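Side-chain contacts in putative endonuclease/exonuclease/phosphatase family protein (PDB 3G6S), which probably acts as a nuclease of the endonuclease/exonuclease/phosphatase family, perhaps with endonuclease and 3'-5' RNA exonuclease activity: residues E145-S150 with S179-T184; E183-T186 with V191-D194. All coordinates share one frame; numbering follows the deposited sequence.

Contact 1 of 2, residues E145-S150 with S179-T184; sequences EARRQS and SDAYET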
loop_
_atom_site.group_PDB
_atom_site.type_symbol
_atom_site.label_atom_id
_atom_site.label_comp_id
_atom_site.label_asym_id
_atom_site.label_seq_id
_atom_site.Cartn_x
_atom_site.Cartn_y
_atom_site.Cartn_z
ATOM N N GLU A 145 -5.668 -2.338 19.632
ATOM C CA GLU A 145 -7.060 -2.569 19.324
ATOM C C GLU A 145 -7.387 -1.914 17.993
ATOM O O GLU A 145 -8.080 -2.503 17.164
ATOM C CB GLU A 145 -7.950 -2.009 20.435
ATOM C CG GLU A 145 -9.402 -2.404 20.317
ATOM C CD GLU A 145 -9.573 -3.888 20.023
ATOM O OE1 GLU A 145 -8.844 -4.714 20.625
ATOM O OE2 GLU A 145 -10.442 -4.235 19.193
ATOM N N ALA A 146 -6.871 -0.707 17.776
ATOM C CA ALA A 146 -7.136 0.009 16.529
ATOM C C ALA A 146 -6.732 -0.843 15.334
ATOM O O ALA A 146 -7.448 -0.897 14.329
ATOM C CB ALA A 146 -6.384 1.329 16.502
ATOM N N ARG A 147 -5.589 -1.514 15.442
ATOM C CA ARG A 147 -5.133 -2.354 14.346
ATOM C C ARG A 147 -6.089 -3.504 14.070
ATOM O O ARG A 147 -6.408 -3.783 12.908
ATOM C CB ARG A 147 -3.733 -2.906 14.616
ATOM C CG ARG A 147 -2.626 -1.943 14.249
ATOM C CD ARG A 147 -1.308 -2.669 14.144
ATOM N NE ARG A 147 -0.909 -3.316 15.393
ATOM C CZ ARG A 147 -0.432 -2.670 16.454
ATOM N NH1 ARG A 147 -0.291 -1.352 16.430
ATOM N NH2 ARG A 147 -0.077 -3.351 17.536
ATOM N N ARG A 148 -6.548 -4.169 15.127
ATOM C CA ARG A 148 -7.465 -5.286 14.957
ATOM C C ARG A 148 -8.761 -4.806 14.317
ATOM O O ARG A 148 -9.327 -5.486 13.459
ATOM C CB ARG A 148 -7.786 -5.950 16.296
ATOM C CG ARG A 148 -8.843 -7.045 16.157
ATOM C CD ARG A 148 -9.391 -7.541 17.493
ATOM N NE ARG A 148 -8.543 -8.537 18.145
ATOM C CZ ARG A 148 -8.961 -9.324 19.136
ATOM N NH1 ARG A 148 -10.209 -9.221 19.576
ATOM N NH2 ARG A 148 -8.142 -10.213 19.693
ATOM N N GLN A 149 -9.228 -3.633 14.736
ATOM C CA GLN A 149 -10.462 -3.077 14.199
ATOM C C GLN A 149 -10.303 -2.619 12.762
ATOM O O GLN A 149 -11.206 -2.802 11.942
ATOM C CB GLN A 149 -10.953 -1.907 15.061
ATOM C CG GLN A 149 -11.507 -2.319 16.415
ATOM C CD GLN A 149 -12.507 -3.462 16.308
ATOM O OE1 GLN A 149 -13.431 -3.420 15.491
ATOM N NE2 GLN A 149 -12.323 -4.491 17.132
ATOM N N SER A 150 -9.159 -2.012 12.461
ATOM C CA SER A 150 -8.882 -1.527 11.108
ATOM C C SER A 150 -8.937 -2.674 10.099
ATOM O O SER A 150 -9.434 -2.506 8.982
ATOM C CB SER A 150 -7.501 -0.866 11.055
ATOM O OG SER A 150 -7.506 0.361 11.754
ATOM N N SER A 179 2.318 -10.532 14.691
ATOM C CA SER A 179 1.353 -9.714 15.410
ATOM C C SER A 179 -0.022 -10.354 15.351
ATOM O O SER A 179 -0.227 -11.353 14.658
ATOM C CB SER A 179 1.282 -8.312 14.806
ATOM O OG SER A 179 0.810 -8.344 13.474
ATOM N N ASP A 180 -0.969 -9.766 16.075
ATOM C CA ASP A 180 -2.323 -10.284 16.078
ATOM C C ASP A 180 -3.092 -9.692 14.904
ATOM O O ASP A 180 -3.927 -10.358 14.304
ATOM C CB ASP A 180 -3.033 -9.952 17.397
ATOM C CG ASP A 180 -3.982 -8.779 17.271
ATOM O OD1 ASP A 180 -3.511 -7.615 17.272
ATOM O OD2 ASP A 180 -5.208 -9.020 17.155
ATOM N N ALA A 181 -2.815 -8.438 14.570
ATOM C CA ALA A 181 -3.507 -7.813 13.451
ATOM C C ALA A 181 -3.256 -8.650 12.199
ATOM O O ALA A 181 -4.149 -8.846 11.380
ATOM C CB ALA A 181 -3.018 -6.377 13.239
ATOM N N TYR A 182 -2.037 -9.147 12.050
ATOM C CA TYR A 182 -1.729 -9.964 10.893
ATOM C C TYR A 182 -2.574 -11.220 10.934
ATOM O O TYR A 182 -3.000 -11.733 9.898
ATOM C CB TYR A 182 -0.253 -10.343 10.884
ATOM C CG TYR A 182 0.116 -11.309 9.787
ATOM C CD1 TYR A 182 -0.083 -12.688 9.941
ATOM C CD2 TYR A 182 0.710 -10.857 8.613
ATOM C CE1 TYR A 182 0.314 -13.586 8.959
ATOM C CE2 TYR A 182 1.106 -11.748 7.625
ATOM C CZ TYR A 182 0.914 -13.102 7.804
ATOM O OH TYR A 182 1.367 -13.966 6.838
ATOM N N GLU A 183 -2.817 -11.716 12.139
ATOM C CA GLU A 183 -3.596 -12.929 12.306
ATOM C C GLU A 183 -5.094 -12.701 12.084
ATOM O O GLU A 183 -5.789 -13.598 11.612
ATOM C CB GLU A 183 -3.336 -13.506 13.696
ATOM C CG GLU A 183 -3.762 -14.946 13.860
ATOM C CD GLU A 183 -4.766 -15.114 14.978
ATOM O OE1 GLU A 183 -5.135 -16.268 15.290
ATOM O OE2 GLU A 183 -5.190 -14.085 15.547
ATOM N N THR A 184 -5.592 -11.507 12.400
ATOM C CA THR A 184 -7.016 -11.234 12.213
ATOM C C THR A 184 -7.414 -11.172 10.731
ATOM O O THR A 184 -8.526 -11.554 10.377
ATOM C CB THR A 184 -7.475 -9.917 12.903
ATOM O OG1 THR A 184 -7.226 -8.802 12.041
ATOM C CG2 THR A 184 -6.738 -9.711 14.217
HETATM O O HOH W 1 -1.131 -6.172 16.323
#
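Arg147 and Ala181 touch where the helical segments 145-150 and 180-184 run side by side, their axes nearly parallel at 15° and 8.7 Å apart, with the nearest CA atoms, those of Arg148 and Ala181, separated by 4.9 Å. Ala181 provides the small apolar centre, its CB lying 3.8 Å from CB of Arg147, whose aliphatic chain passes alongside the methyl. Arg147 then bends at chi3, and the edge of its guanidinium turns to a water in the plane of the group. That water accepts from Arg147 NE at 3.0 Å and donates to Asp180 OD1, so it links the two unlike charges, while Arg147 NH1 bonds to the backbone O of Asp140. The other carboxylate oxygen serves Arg148: NE lies 3.5 Å from Asp180 OD2, a long salt bridge that reaches the guanidinium at its edge, with the two flat groups turned 49° apart. OD2 thus meets Arg148 directly, whereas OD1 reaches Arg147 through the water. Arg148 has CG anti to its backbone N (chi1 175°), which brings CG to roughly 3.9 Å from CG2 of Thr184, a methyl whose exact place is doubtful. The hydroxyl of Thr184 turns back into its own helix and donates from OG1 to Ala181 O, tilted from the carbonyl plane. A glycine in place of Thr184 would probably leave Ala181 O without its hydroxyl donor and Arg148 CG without this neighbour. Ser179 caps the start of the second helix, its OG accepting from Tyr182 N. Strands 131-138 and 167-172, parallel neighbours in one sheet, lead into helices 144-161 and 180-186 respectively; Tyr182 meets Phe225 of strand 224-228, and Arg147 rests on Val175 in the loop leading to helix 180-186.

Contact 2 of 2, residues E183-T186 with V191-D194; sequences ETIT and VMKD
Met192, present as selenomethionine, has its CB directed toward residues 183-186 and meets Ile185 there. The closest approach involves backbone: CB of Met192 lies 3.1 Å from the carbonyl O of Ile185, and CG follows at 3.6 Å from the same oxygen, so the start of the side chain sits against that carbonyl. Beyond CG the chain bends at chi2 (-102°) and again at chi3, which carries the terminal methyl round to the Ile185 side chain. CE comes 4.5 Å from CG2 of Ile185, a loose apolar touch. Both side chains also meet helix 144-161, Ile185 at Ala151 and Met192 at Ile158, so this helix contributes to the same buried apolar layer; Phe227 of strand 224-228 adds to it beside Ile185. Thr186 joins through its backbone, its CA 3.9 Å from Met192 O. Its hydroxyl is engaged within the helix, OG1 bonding to Tyr182 O, and its side chain lies against Phe227. A water between the two segments donates to Met192 O at 3.1 Å and, more weakly, to Thr186 O, linking Thr186 to the chain at Met192. Past Met192 the chain becomes strand 193-194, where Lys193 pairs through its backbone with Val228, and Asp194 N-caps the next short helix through OD1 to Tyr196 N. Helix 180-186 lies on one face of a mixed sheet, and a short connection leads the chain back to strand 193-194 at the sheet's edge, consistent with the layered alpha/beta architecture of the DNase I-like fold.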
loop_
_atom_site.group_PDB
_atom_site.type_symbol
_atom_site.label_atom_id
_atom_site.label_comp_id
_atom_site.label_asym_id
_atom_site.label_seq_id
_atom_site.Cartn_x
_atom_site.Cartn_y
_atom_site.Cartn_z
ATOM N N GLU A 183 -2.817 -11.716 12.139
ATOM C CA GLU A 183 -3.596 -12.929 12.306
ATOM C C GLU A 183 -5.094 -12.701 12.084
ATOM O O GLU A 183 -5.789 -13.598 11.612
ATOM C CB GLU A 183 -3.336 -13.506 13.696
ATOM C CG GLU A 183 -3.762 -14.946 13.860
ATOM C CD GLU A 183 -4.766 -15.114 14.978
ATOM O OE1 GLU A 183 -5.135 -16.268 15.290
ATOM O OE2 GLU A 183 -5.190 -14.085 15.547
ATOM N N THR A 184 -5.592 -11.507 12.400
ATOM C CA THR A 184 -7.016 -11.234 12.213
ATOM C C THR A 184 -7.414 -11.172 10.731
ATOM O O THR A 184 -8.526 -11.554 10.377
ATOM C CB THR A 184 -7.475 -9.917 12.903
ATOM O OG1 THR A 184 -7.226 -8.802 12.041
ATOM C CG2 THR A 184 -6.738 -9.711 14.217
ATOM N N ILE A 185 -6.526 -10.692 9.861
ATOM C CA ILE A 185 -6.869 -10.641 8.438
ATOM C C ILE A 185 -6.452 -11.907 7.714
ATOM O O ILE A 185 -6.874 -12.155 6.587
ATOM C CB ILE A 185 -6.225 -9.449 7.710
ATOM C CG1 ILE A 185 -4.832 -9.187 8.254
ATOM C CG2 ILE A 185 -7.113 -8.236 7.825
ATOM C CD1 ILE A 185 -4.227 -7.902 7.738
ATOM N N THR A 186 -5.622 -12.705 8.372
ATOM C CA THR A 186 -5.129 -13.950 7.812
ATOM C C THR A 186 -6.013 -15.129 8.227
ATOM O O THR A 186 -6.145 -16.098 7.480
ATOM C CB THR A 186 -3.673 -14.195 8.281
ATOM O OG1 THR A 186 -2.809 -13.268 7.619
ATOM C CG2 THR A 186 -3.209 -15.608 7.972
ATOM N N VAL A 191 -11.351 -15.126 3.757
ATOM C CA VAL A 191 -9.957 -15.475 3.503
ATOM C C VAL A 191 -9.150 -14.420 2.761
ATOM O O VAL A 191 -9.597 -13.848 1.764
ATOM C CB VAL A 191 -9.841 -16.809 2.713
ATOM C CG1 VAL A 191 -8.372 -17.159 2.483
ATOM C CG2 VAL A 191 -10.528 -17.934 3.479
HETATM N N MSE A 192 -7.946 -14.183 3.272
HETATM C CA MSE A 192 -7.001 -13.223 2.714
HETATM C C MSE A 192 -5.638 -13.876 2.812
HETATM O O MSE A 192 -5.168 -14.186 3.905
HETATM C CB MSE A 192 -7.021 -11.936 3.531
HETATM C CG MSE A 192 -8.323 -11.181 3.426
HETATM SE SE MSE A 192 -8.184 -9.683 2.218
HETATM C CE MSE A 192 -8.336 -8.291 3.542
ATOM N N LYS A 193 -5.007 -14.099 1.670
ATOM C CA LYS A 193 -3.697 -14.735 1.639
ATOM C C LYS A 193 -2.575 -13.693 1.673
ATOM O O LYS A 193 -2.729 -12.574 1.186
ATOM C CB LYS A 193 -3.566 -15.576 0.365
ATOM C CG LYS A 193 -4.693 -16.569 0.132
ATOM C CD LYS A 193 -4.627 -17.774 1.070
ATOM C CE LYS A 193 -5.668 -18.821 0.661
ATOM N NZ LYS A 193 -5.576 -20.106 1.417
ATOM N N ASP A 194 -1.451 -14.058 2.269
ATOM C CA ASP A 194 -0.308 -13.165 2.318
ATOM C C ASP A 194 0.431 -13.443 1.009
ATOM O O ASP A 194 1.003 -14.517 0.837
ATOM C CB ASP A 194 0.573 -13.515 3.514
ATOM C CG ASP A 194 1.864 -12.723 3.542
ATOM O OD1 ASP A 194 2.236 -12.143 2.503
ATOM O OD2 ASP A 194 2.510 -12.699 4.605
HETATM O O HOH W 2 -4.536 -17.160 4.622
#

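How the contacts relate
Helix 180-186 carries both contacts: contact 1 sets its first turn against helix 144-161, contact 2 sets residues 185-186 against the chain that enters strand 193-194. The two share Glu183 and Thr184, and their centres lie 10 Å apart. A direct tie comes from Tyr182 of contact 1, whose OH is 2.8 Å from OD2 of Asp194 in contact 2, a probable hydrogen bond that spans the helix and the edge strand. Helix 144-161 serves both, through Arg148 in one and Ile158 in the other. The Gly-Asp-Phe-Asn sequence just before Val175 probably belongs to the active site, as in relatives; residues 179-184 of contact 1 follow it closely in the chain.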